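PDB 3EEA: GAF domain/HD domain protein, which is of unknown detailed function but probably couples a ligand-sensing GAF domain, the part modelled here, to an HD-type domain with presumed phosphatase activity. Local coordinates for residues 16-21 with 34-39; 24-29 with 50-55; 112-115 with 120-123; 126-129 with 134-137. One frame throughout, in Å; residues are numbered along the deposited sequence.

From the N terminus, helix 14-28 makes two contacts in a row. Its first turns meet strand 33-39 in interaction 1, closing a short loop; its last turns meet the end of strand 46-52 in interaction 2, a longer loop that takes in strand 33-39. These two cross, their segments alternating: 24-29 lies between 16-21 and 34-39, while 50-55 lies beyond 34-39, and they touch through the backbone bonds of neighbouring strands. Interactions 3 and 4 follow in series. Interaction 3 closes the hairpin of strands 107-116 and 119-129. Interaction 4 folds the linker after strand 119-129 back onto it, just before helix 137-158. All four involve the same antiparallel sheet of the GAF domain.

Interaction 1: residues 16-21 with 34-39; sequences EVIKDL and IAVYFF
Ile18 faces the sheet from helix 14-28 and meets Val36 and Phe38, two residues on the helix-facing side of strand 33-39. The tight part is Ile18 against both of them. With chi1 at -66° its CG2 stands anti to the backbone N and comes tip to tip with the valine, and Ile18 CG2 lies 3.9 Å from Val36 CB and just as near both valine methyls. The other branch leans to the phenylalanine: Ile18 CG1 is 3.7 Å from Phe38 CZ, and Ile18 CD1 is 4.1 Å from that same CZ atom; both atoms of that branch meet the end of the ring. The loose side begins where the partly exposed Phe38 ring passes beyond Ile18, and on the outer side of the helix, which turns Glu16, Lys19 and Asp20 to solvent. Val17 looks elsewhere again, onto helix 137-158. On the far side of the strand, Tyr37 helps line the pocket that holds a polyether molecule in this crystal. An alanine in place of Ile18 would probably leave a gap over Val36 and give the Phe38 ring room to turn, since both lose the carbons that press on them. Between these two segments, contact is made by hydrocarbon side chains, with no hydrogen bond across.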
loop_
_atom_site.group_PDB
_atom_site.type_symbol
_atom_site.label_atom_id
_atom_site.label_comp_id
_atom_site.label_asym_id
_atom_site.label_seq_id
_atom_site.Cartn_x
_atom_site.Cartn_y
_atom_site.Cartn_z
ATOM N N GLU A 16 10.605 1.292 9.851
ATOM C CA GLU A 16 10.687 1.183 8.383
ATOM C C GLU A 16 9.274 1.009 7.774
ATOM O O GLU A 16 9.052 1.482 6.689
ATOM C CB GLU A 16 11.543 0.032 7.882
ATOM C CG GLU A 16 13.020 0.177 8.126
ATOM C CD GLU A 16 13.695 1.151 7.180
ATOM O OE1 GLU A 16 13.252 1.326 6.007
ATOM O OE2 GLU A 16 14.715 1.693 7.612
ATOM N N VAL A 17 8.390 0.294 8.457
ATOM C CA VAL A 17 6.990 0.139 8.032
ATOM C C VAL A 17 6.322 1.546 7.970
ATOM O O VAL A 17 5.658 1.896 6.976
ATOM C CB VAL A 17 6.215 -0.834 8.933
ATOM C CG1 VAL A 17 4.712 -0.904 8.544
ATOM C CG2 VAL A 17 6.831 -2.299 8.851
ATOM N N ILE A 18 6.530 2.351 9.010
ATOM C CA ILE A 18 5.919 3.708 9.071
ATOM C C ILE A 18 6.511 4.678 8.033
ATOM O O ILE A 18 5.794 5.467 7.431
ATOM C CB ILE A 18 5.995 4.304 10.525
ATOM C CG1 ILE A 18 5.125 3.471 11.464
ATOM C CG2 ILE A 18 5.599 5.794 10.489
ATOM C CD1 ILE A 18 3.778 3.160 10.972
ATOM N N LYS A 19 7.802 4.613 7.807
ATOM C CA LYS A 19 8.471 5.345 6.715
ATOM C C LYS A 19 7.882 4.961 5.352
ATOM O O LYS A 19 7.567 5.818 4.533
ATOM C CB LYS A 19 9.978 5.048 6.668
ATOM C CG LYS A 19 10.823 5.763 7.684
ATOM C CD LYS A 19 12.321 5.537 7.442
ATOM C CE LYS A 19 12.829 6.330 6.219
ATOM N NZ LYS A 19 14.196 6.889 6.464
ATOM N N ASP A 20 7.770 3.664 5.099
ATOM C CA ASP A 20 7.269 3.222 3.804
ATOM C C ASP A 20 5.797 3.662 3.646
ATOM O O ASP A 20 5.411 4.132 2.556
ATOM C CB ASP A 20 7.374 1.712 3.639
ATOM C CG ASP A 20 8.796 1.221 3.452
ATOM O OD1 ASP A 20 9.707 2.031 3.110
ATOM O OD2 ASP A 20 9.001 -0.018 3.669
ATOM N N LEU A 21 4.998 3.489 4.703
ATOM C CA LEU A 21 3.568 3.947 4.698
ATOM C C LEU A 21 3.485 5.434 4.367
ATOM O O LEU A 21 2.710 5.838 3.480
ATOM C CB LEU A 21 2.888 3.679 6.009
ATOM C CG LEU A 21 1.491 4.311 6.170
ATOM C CD1 LEU A 21 0.496 3.683 5.159
ATOM C CD2 LEU A 21 0.947 4.166 7.579
ATOM N N ILE A 34 2.308 14.689 6.930
ATOM C CA ILE A 34 1.801 13.494 7.604
ATOM C C ILE A 34 2.534 13.330 8.928
ATOM O O ILE A 34 3.755 13.518 9.001
ATOM C CB ILE A 34 2.021 12.199 6.757
ATOM C CG1 ILE A 34 1.486 12.433 5.350
ATOM C CG2 ILE A 34 1.410 10.975 7.481
ATOM C CD1 ILE A 34 1.523 11.213 4.371
ATOM N N ALA A 35 1.780 13.071 9.988
ATOM C CA ALA A 35 2.319 12.904 11.317
ATOM C C ALA A 35 1.761 11.607 11.921
ATOM O O ALA A 35 0.538 11.475 12.039
ATOM C CB ALA A 35 1.952 14.106 12.187
ATOM N N VAL A 36 2.639 10.669 12.294
ATOM C CA VAL A 36 2.239 9.374 12.771
ATOM C C VAL A 36 2.601 9.255 14.227
ATOM O O VAL A 36 3.713 9.619 14.610
ATOM C CB VAL A 36 2.928 8.198 11.967
ATOM C CG1 VAL A 36 2.418 6.825 12.524
ATOM C CG2 VAL A 36 2.707 8.394 10.474
ATOM N N TYR A 37 1.663 8.740 15.014
ATOM C CA TYR A 37 1.815 8.503 16.436
ATOM C C TYR A 37 1.437 7.076 16.823
ATOM O O TYR A 37 0.545 6.455 16.199
ATOM C CB TYR A 37 0.843 9.386 17.193
ATOM C CG TYR A 37 1.126 10.863 17.103
ATOM C CD1 TYR A 37 1.719 11.566 18.178
ATOM C CD2 TYR A 37 0.813 11.572 15.951
ATOM C CE1 TYR A 37 1.993 12.920 18.069
ATOM C CE2 TYR A 37 1.039 12.938 15.873
ATOM C CZ TYR A 37 1.632 13.598 16.916
ATOM O OH TYR A 37 1.872 14.935 16.787
ATOM N N PHE A 38 2.063 6.558 17.881
ATOM C CA PHE A 38 1.629 5.303 18.448
ATOM C C PHE A 38 0.902 5.520 19.760
ATOM O O PHE A 38 1.225 6.448 20.503
ATOM C CB PHE A 38 2.815 4.383 18.651
ATOM C CG PHE A 38 3.384 3.831 17.384
ATOM C CD1 PHE A 38 2.556 3.239 16.430
ATOM C CD2 PHE A 38 4.740 3.863 17.152
ATOM C CE1 PHE A 38 3.085 2.722 15.269
ATOM C CE2 PHE A 38 5.294 3.327 15.979
ATOM C CZ PHE A 38 4.471 2.760 15.043
ATOM N N PHE A 39 -0.062 4.658 20.048
ATOM C CA PHE A 39 -0.809 4.759 21.304
ATOM C C PHE A 39 -0.055 3.973 22.366
ATOM O O PHE A 39 0.234 2.785 22.165
ATOM C CB PHE A 39 -2.206 4.222 21.172
ATOM C CG PHE A 39 -3.082 4.530 22.376
ATOM C CD1 PHE A 39 -3.372 5.826 22.716
ATOM C CD2 PHE A 39 -3.602 3.509 23.146
ATOM C CE1 PHE A 39 -4.196 6.119 23.810
ATOM C CE2 PHE A 39 -4.413 3.793 24.249
ATOM C CZ PHE A 39 -4.704 5.112 24.567
#

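Interaction 2: residues 24-29 with 50-55; sequences LLRKLV and RSTGLP
Arg26 and Thr52 lie alongside one another, pointing opposite ways, and the touching is done by carbon: Arg26 CD lies 3.7 Å from Thr52 CG2 and 3.9 Å from Thr52 CB. A bend at chi3 (65°) then turns the guanidinium so that one of its faces looks onto the backbone where the strand ends. Over that face lie Thr52 O, 4.0 Å from Arg26 NH1, and Gly53 CA, 4.4 Å from Arg26 NH2; none of this is a hydrogen bond. Gly53 has a positive phi of 84°, and a beta carbon on it would lie only 3.1 Å from Arg26 NH1. One shell out, Thr52 is held in the sheet by backbone bonding to Ile34, whose side chain also packs against Arg26. On the helix, Lys27 forms a salt bridge with Asp145 of the second subunit, and Leu28 meets Leu28 of that subunit. Beyond Gly53 the chain runs into Leu54 and Pro55, which line the polyether pocket on the other side of the sheet. This is the end of an edge strand in a GAF domain, where the N-terminal helix lies across one face of the antiparallel sheet and a ligand pocket opens on the other.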
loop_
_atom_site.group_PDB
_atom_site.type_symbol
_atom_site.label_atom_id
_atom_site.label_comp_id
_atom_site.label_asym_id
_atom_site.label_seq_id
_atom_site.Cartn_x
_atom_site.Cartn_y
_atom_site.Cartn_z
ATOM N N LEU A 24 4.374 6.265 0.675
ATOM C CA LEU A 24 3.327 5.823 -0.252
ATOM C C LEU A 24 2.090 6.722 -0.179
ATOM O O LEU A 24 1.548 7.100 -1.228
ATOM C CB LEU A 24 2.932 4.382 0.015
ATOM C CG LEU A 24 2.017 3.740 -1.007
ATOM C CD1 LEU A 24 2.642 3.834 -2.400
ATOM C CD2 LEU A 24 1.703 2.309 -0.588
ATOM N N LEU A 25 1.652 7.067 1.036
ATOM C CA LEU A 25 0.519 7.988 1.198
ATOM C C LEU A 25 0.823 9.309 0.490
ATOM O O LEU A 25 -0.055 9.799 -0.245
ATOM C CB LEU A 25 0.172 8.265 2.638
ATOM C CG LEU A 25 -0.403 7.061 3.364
ATOM C CD1 LEU A 25 -0.368 7.391 4.878
ATOM C CD2 LEU A 25 -1.814 6.707 2.826
ATOM N N ARG A 26 2.017 9.858 0.703
ATOM C CA ARG A 26 2.341 11.155 0.058
ATOM C C ARG A 26 2.346 11.101 -1.481
ATOM O O ARG A 26 2.074 12.114 -2.163
ATOM C CB ARG A 26 3.627 11.748 0.607
ATOM C CG ARG A 26 3.340 12.371 1.963
ATOM C CD ARG A 26 4.515 13.052 2.634
ATOM N NE ARG A 26 5.044 14.240 1.951
ATOM C CZ ARG A 26 4.528 15.470 2.010
ATOM N NH1 ARG A 26 3.429 15.728 2.691
ATOM N NH2 ARG A 26 5.116 16.458 1.363
ATOM N N LYS A 27 2.730 9.961 -2.018
ATOM C CA LYS A 27 2.715 9.727 -3.459
ATOM C C LYS A 27 1.314 9.501 -4.019
ATOM O O LYS A 27 1.050 9.788 -5.214
ATOM C CB LYS A 27 3.589 8.552 -3.785
ATOM C CG LYS A 27 5.066 8.846 -3.620
ATOM C CD LYS A 27 5.820 7.678 -4.154
ATOM C CE LYS A 27 7.264 7.770 -3.812
ATOM N NZ LYS A 27 7.886 6.600 -4.465
ATOM N N LEU A 28 0.407 8.990 -3.195
ATOM C CA LEU A 28 -0.941 8.685 -3.679
ATOM C C LEU A 28 -1.953 9.804 -3.456
ATOM O O LEU A 28 -2.956 9.864 -4.149
ATOM C CB LEU A 28 -1.469 7.417 -2.967
ATOM C CG LEU A 28 -0.766 6.146 -3.433
ATOM C CD1 LEU A 28 -1.208 4.959 -2.618
ATOM C CD2 LEU A 28 -0.972 5.971 -4.979
ATOM N N VAL A 29 -1.721 10.643 -2.447
ATOM C CA VAL A 29 -2.689 11.662 -2.049
ATOM C C VAL A 29 -1.912 12.930 -1.817
ATOM O O VAL A 29 -0.935 12.927 -1.092
ATOM C CB VAL A 29 -3.456 11.249 -0.755
ATOM C CG1 VAL A 29 -4.454 12.366 -0.314
ATOM C CG2 VAL A 29 -4.220 9.903 -0.922
ATOM N N ARG A 50 6.769 9.301 13.688
ATOM C CA ARG A 50 7.416 9.872 12.535
ATOM C C ARG A 50 6.547 10.899 11.828
ATOM O O ARG A 50 5.338 10.715 11.694
ATOM C CB ARG A 50 7.741 8.763 11.562
ATOM C CG ARG A 50 8.426 9.299 10.337
ATOM C CD ARG A 50 9.063 8.165 9.557
ATOM N NE ARG A 50 10.224 7.646 10.265
ATOM C CZ ARG A 50 11.473 7.984 9.974
ATOM N NH1 ARG A 50 11.705 8.858 9.004
ATOM N NH2 ARG A 50 12.487 7.473 10.661
ATOM N N SER A 51 7.165 11.976 11.351
ATOM C CA SER A 51 6.495 12.953 10.488
ATOM C C SER A 51 7.193 13.053 9.164
ATOM O O SER A 51 8.395 12.793 9.085
ATOM C CB SER A 51 6.514 14.343 11.153
ATOM O OG SER A 51 7.821 14.910 11.292
ATOM N N THR A 52 6.490 13.553 8.159
ATOM C CA THR A 52 7.034 13.799 6.854
ATOM C C THR A 52 6.399 15.059 6.325
ATOM O O THR A 52 5.167 15.211 6.305
ATOM C CB THR A 52 6.705 12.636 5.886
ATOM O OG1 THR A 52 6.843 11.384 6.591
ATOM C CG2 THR A 52 7.585 12.693 4.687
ATOM N N GLY A 53 7.243 15.970 5.855
ATOM C CA GLY A 53 6.799 17.234 5.324
ATOM C C GLY A 53 6.532 18.389 6.257
ATOM O O GLY A 53 6.024 19.413 5.814
ATOM N N LEU A 54 6.804 18.259 7.556
ATOM C CA LEU A 54 6.544 19.381 8.454
ATOM C C LEU A 54 7.584 20.472 8.142
ATOM O O LEU A 54 8.719 20.143 7.812
ATOM C CB LEU A 54 6.738 18.978 9.921
ATOM C CG LEU A 54 5.696 18.135 10.621
ATOM C CD1 LEU A 54 6.171 17.733 12.031
ATOM C CD2 LEU A 54 4.373 18.887 10.668
ATOM N N PRO A 55 7.198 21.745 8.269
ATOM C CA PRO A 55 8.203 22.798 8.229
ATOM C C PRO A 55 9.220 22.557 9.323
ATOM O O PRO A 55 8.840 22.166 10.432
ATOM C CB PRO A 55 7.407 24.071 8.510
ATOM C CG PRO A 55 6.044 23.753 8.226
ATOM C CD PRO A 55 5.855 22.294 8.490
#

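Interaction 3: residues 112-115 with 120-123; sequences VPMV and VIGA
Met114 and Ile121 are brought together by their torsions: Met114 CG sits anti to the carbonyl carbon (chi1 -59°), and the chain bends at chi3, while Ile121 places CG1 between its backbone N and carbonyl carbon (chi1 67°). The two side chains meet at about a right angle, Met114 CB 3.9 Å from Ile121 CG1, with the methionine methyl near the same carbon. They sit at a beta bulge in the hairpin of strands 107-116 and 119-129; strand 119-129 is the central one of the five in the GAF sheet, 107-116 its neighbour. Pro113 pairs with Ala123 and Val115 with Val120, both as antiparallel non-hydrogen-bonded pairs, so Met114 alone faces the two residues Ile121 and Gly122. Met114 N gives a bond to Gly122 O at 2.8 Å, reaching it from above the carbonyl plane, and Ile121 N gives one of equal length to Met114 O. Gly122 suits the spot, because a beta carbon there would fall 2.8 Å from Met114 SD. Beyond the hairpin, Met114 packs on Val147 and Ala151 of helix 137-158, whereas Pro113 and Ala123 turn to the other face and Met78. On that face Val115 CG2 lies 4.2 Å from Val120 CG2. The Ile121 bond is nearly straight at its acceptor: the nitrogen approaches Met114 O at 168° to the C=O bond.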
loop_
_atom_site.group_PDB
_atom_site.type_symbol
_atom_site.label_atom_id
_atom_site.label_comp_id
_atom_site.label_asym_id
_atom_site.label_seq_id
_atom_site.Cartn_x
_atom_site.Cartn_y
_atom_site.Cartn_z
ATOM N N VAL A 112 -6.814 9.616 11.140
ATOM C CA VAL A 112 -7.140 8.236 10.844
ATOM C C VAL A 112 -6.519 7.321 11.911
ATOM O O VAL A 112 -5.278 7.220 12.037
ATOM C CB VAL A 112 -6.674 7.807 9.461
ATOM C CG1 VAL A 112 -7.059 6.349 9.209
ATOM C CG2 VAL A 112 -7.289 8.722 8.381
ATOM N N PRO A 113 -7.380 6.625 12.676
ATOM C CA PRO A 113 -6.823 5.762 13.719
ATOM C C PRO A 113 -6.214 4.545 13.085
ATOM O O PRO A 113 -6.722 4.087 12.053
ATOM C CB PRO A 113 -8.029 5.338 14.560
ATOM C CG PRO A 113 -9.203 5.571 13.730
ATOM C CD PRO A 113 -8.854 6.700 12.728
ATOM N N MET A 114 -5.120 4.061 13.666
ATOM C CA MET A 114 -4.538 2.746 13.272
ATOM C C MET A 114 -5.275 1.703 14.110
ATOM O O MET A 114 -5.108 1.627 15.328
ATOM C CB MET A 114 -3.032 2.717 13.537
ATOM C CG MET A 114 -2.219 3.786 12.818
ATOM S SD MET A 114 -0.399 3.756 13.244
ATOM C CE MET A 114 -0.159 2.013 13.158
ATOM N N VAL A 115 -6.147 0.939 13.464
ATOM C CA VAL A 115 -7.001 -0.002 14.144
ATOM C C VAL A 115 -6.684 -1.429 13.658
ATOM O O VAL A 115 -6.555 -1.703 12.427
ATOM C CB VAL A 115 -8.469 0.288 13.803
ATOM C CG1 VAL A 115 -9.382 -0.745 14.440
ATOM C CG2 VAL A 115 -8.855 1.693 14.218
ATOM N N VAL A 120 -7.271 0.378 18.941
ATOM C CA VAL A 120 -6.549 1.525 18.355
ATOM C C VAL A 120 -5.130 1.430 18.866
ATOM O O VAL A 120 -4.923 1.430 20.101
ATOM C CB VAL A 120 -7.183 2.880 18.740
ATOM C CG1 VAL A 120 -6.347 4.081 18.219
ATOM C CG2 VAL A 120 -8.599 2.986 18.256
ATOM N N ILE A 121 -4.155 1.306 17.953
ATOM C CA ILE A 121 -2.740 1.230 18.289
ATOM C C ILE A 121 -1.903 2.452 17.920
ATOM O O ILE A 121 -0.698 2.511 18.213
ATOM C CB ILE A 121 -2.057 -0.014 17.685
ATOM C CG1 ILE A 121 -1.973 0.041 16.149
ATOM C CG2 ILE A 121 -2.805 -1.289 18.099
ATOM C CD1 ILE A 121 -1.109 -1.084 15.595
ATOM N N GLY A 122 -2.548 3.449 17.332
ATOM C CA GLY A 122 -1.845 4.617 16.832
ATOM C C GLY A 122 -2.768 5.485 16.010
ATOM O O GLY A 122 -4.009 5.266 15.963
ATOM N N ALA A 123 -2.212 6.523 15.412
ATOM C CA ALA A 123 -3.013 7.450 14.621
ATOM C C ALA A 123 -2.140 8.064 13.510
ATOM O O ALA A 123 -0.972 8.272 13.722
ATOM C CB ALA A 123 -3.628 8.532 15.498
#

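Interaction 4: residues 126-129 with 134-137; sequences MART and PFSD
A cation-pi stack of Arg128 on Phe135 ties the end of strand 119-129 to the linker that leads into helix 137-158, the last helix of this GAF domain. The guanidinium lies over one face of the ring, with planes 28° apart and Arg128 CZ 4.2 Å from the ring centroid, off to one side of it. The arginine runs extended from CG to NE, which lays its aliphatic part on the ring too, Arg128 CG 3.8 Å from Phe135 CZ. At the ring's far end Met126 CB comes 4.0 Å from Phe135 CZ, and Ala127 N sits near the ring plane, at the edge. The polar end of Arg128 is gripped by several partners: NH2 bonds to Lys30 O, while NH1 bonds to Pro133 O and makes a salt bridge with Glu139 OE1. The same oxygen accepts the N-H of Ser136, the N-cap of that helix. A leucine in place of Arg128 would probably leave Glu139 without its countercharge, the Lys30 carbonyl without this donor and the Phe135 face without its cation. The buried arginine charge is probably offset by carboxylate, carbonyls and ring together, and one side chain joins strand, linker and helix start.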
loop_
_atom_site.group_PDB
_atom_site.type_symbol
_atom_site.label_atom_id
_atom_site.label_comp_id
_atom_site.label_asym_id
_atom_site.label_seq_id
_atom_site.Cartn_x
_atom_site.Cartn_y
_atom_site.Cartn_z
ATOM N N MET A 126 -3.038 13.724 8.568
ATOM C CA MET A 126 -2.653 14.221 7.238
ATOM C C MET A 126 -3.252 15.593 7.105
ATOM O O MET A 126 -4.358 15.813 7.565
ATOM C CB MET A 126 -3.173 13.301 6.160
ATOM C CG MET A 126 -2.457 11.897 6.241
ATOM S SD MET A 126 -3.019 10.758 4.997
ATOM C CE MET A 126 -2.448 11.478 3.518
ATOM N N ALA A 127 -2.483 16.520 6.526
ATOM C CA ALA A 127 -2.891 17.912 6.459
ATOM C C ALA A 127 -2.635 18.457 5.070
ATOM O O ALA A 127 -1.652 18.097 4.430
ATOM C CB ALA A 127 -2.098 18.763 7.500
ATOM N N ARG A 128 -3.521 19.330 4.647
ATOM C CA ARG A 128 -3.211 20.271 3.580
ATOM C C ARG A 128 -3.869 21.635 3.827
ATOM O O ARG A 128 -4.746 21.783 4.710
ATOM C CB ARG A 128 -3.472 19.692 2.189
ATOM C CG ARG A 128 -4.686 19.082 1.973
ATOM C CD ARG A 128 -4.585 18.232 0.693
ATOM N NE ARG A 128 -5.897 18.004 0.207
ATOM C CZ ARG A 128 -6.338 17.001 -0.553
ATOM N NH1 ARG A 128 -7.614 17.023 -0.831
ATOM N NH2 ARG A 128 -5.596 16.005 -0.994
ATOM N N THR A 129 -3.392 22.657 3.101
ATOM C CA THR A 129 -3.855 24.010 3.379
ATOM C C THR A 129 -5.281 24.094 2.960
ATOM O O THR A 129 -5.686 23.406 2.019
ATOM C CB THR A 129 -2.995 25.075 2.686
ATOM O OG1 THR A 129 -2.869 24.750 1.299
ATOM C CG2 THR A 129 -1.600 25.095 3.337
ATOM N N PRO A 134 -10.919 19.874 0.544
ATOM C CA PRO A 134 -10.726 18.895 1.617
ATOM C C PRO A 134 -10.474 17.484 1.066
ATOM O O PRO A 134 -10.780 17.187 -0.115
ATOM C CB PRO A 134 -12.049 18.941 2.411
ATOM C CG PRO A 134 -13.018 19.610 1.533
ATOM C CD PRO A 134 -12.282 20.438 0.528
ATOM N N PHE A 135 -9.910 16.612 1.894
ATOM C CA PHE A 135 -9.775 15.219 1.496
ATOM C C PHE A 135 -11.160 14.662 1.131
ATOM O O PHE A 135 -12.120 14.804 1.908
ATOM C CB PHE A 135 -9.128 14.391 2.587
ATOM C CG PHE A 135 -7.723 14.842 2.965
ATOM C CD1 PHE A 135 -6.624 14.471 2.221
ATOM C CD2 PHE A 135 -7.535 15.660 4.056
ATOM C CE1 PHE A 135 -5.360 14.885 2.594
ATOM C CE2 PHE A 135 -6.270 16.095 4.429
ATOM C CZ PHE A 135 -5.185 15.690 3.712
ATOM N N SER A 136 -11.244 14.071 -0.049
ATOM C CA SER A 136 -12.489 13.455 -0.604
ATOM C C SER A 136 -12.730 12.053 -0.018
ATOM O O SER A 136 -11.829 11.422 0.574
ATOM C CB SER A 136 -12.383 13.364 -2.112
ATOM O OG SER A 136 -11.398 12.417 -2.570
ATOM N N ASP A 137 -13.944 11.539 -0.205
ATOM C CA ASP A 137 -14.237 10.169 0.179
ATOM C C ASP A 137 -13.299 9.211 -0.568
ATOM O O ASP A 137 -12.883 8.210 0.008
ATOM C CB ASP A 137 -15.664 9.788 -0.166
ATOM C CG ASP A 137 -16.703 10.411 0.800
ATOM O OD1 ASP A 137 -16.380 11.341 1.582
ATOM O OD2 ASP A 137 -17.866 9.964 0.689
#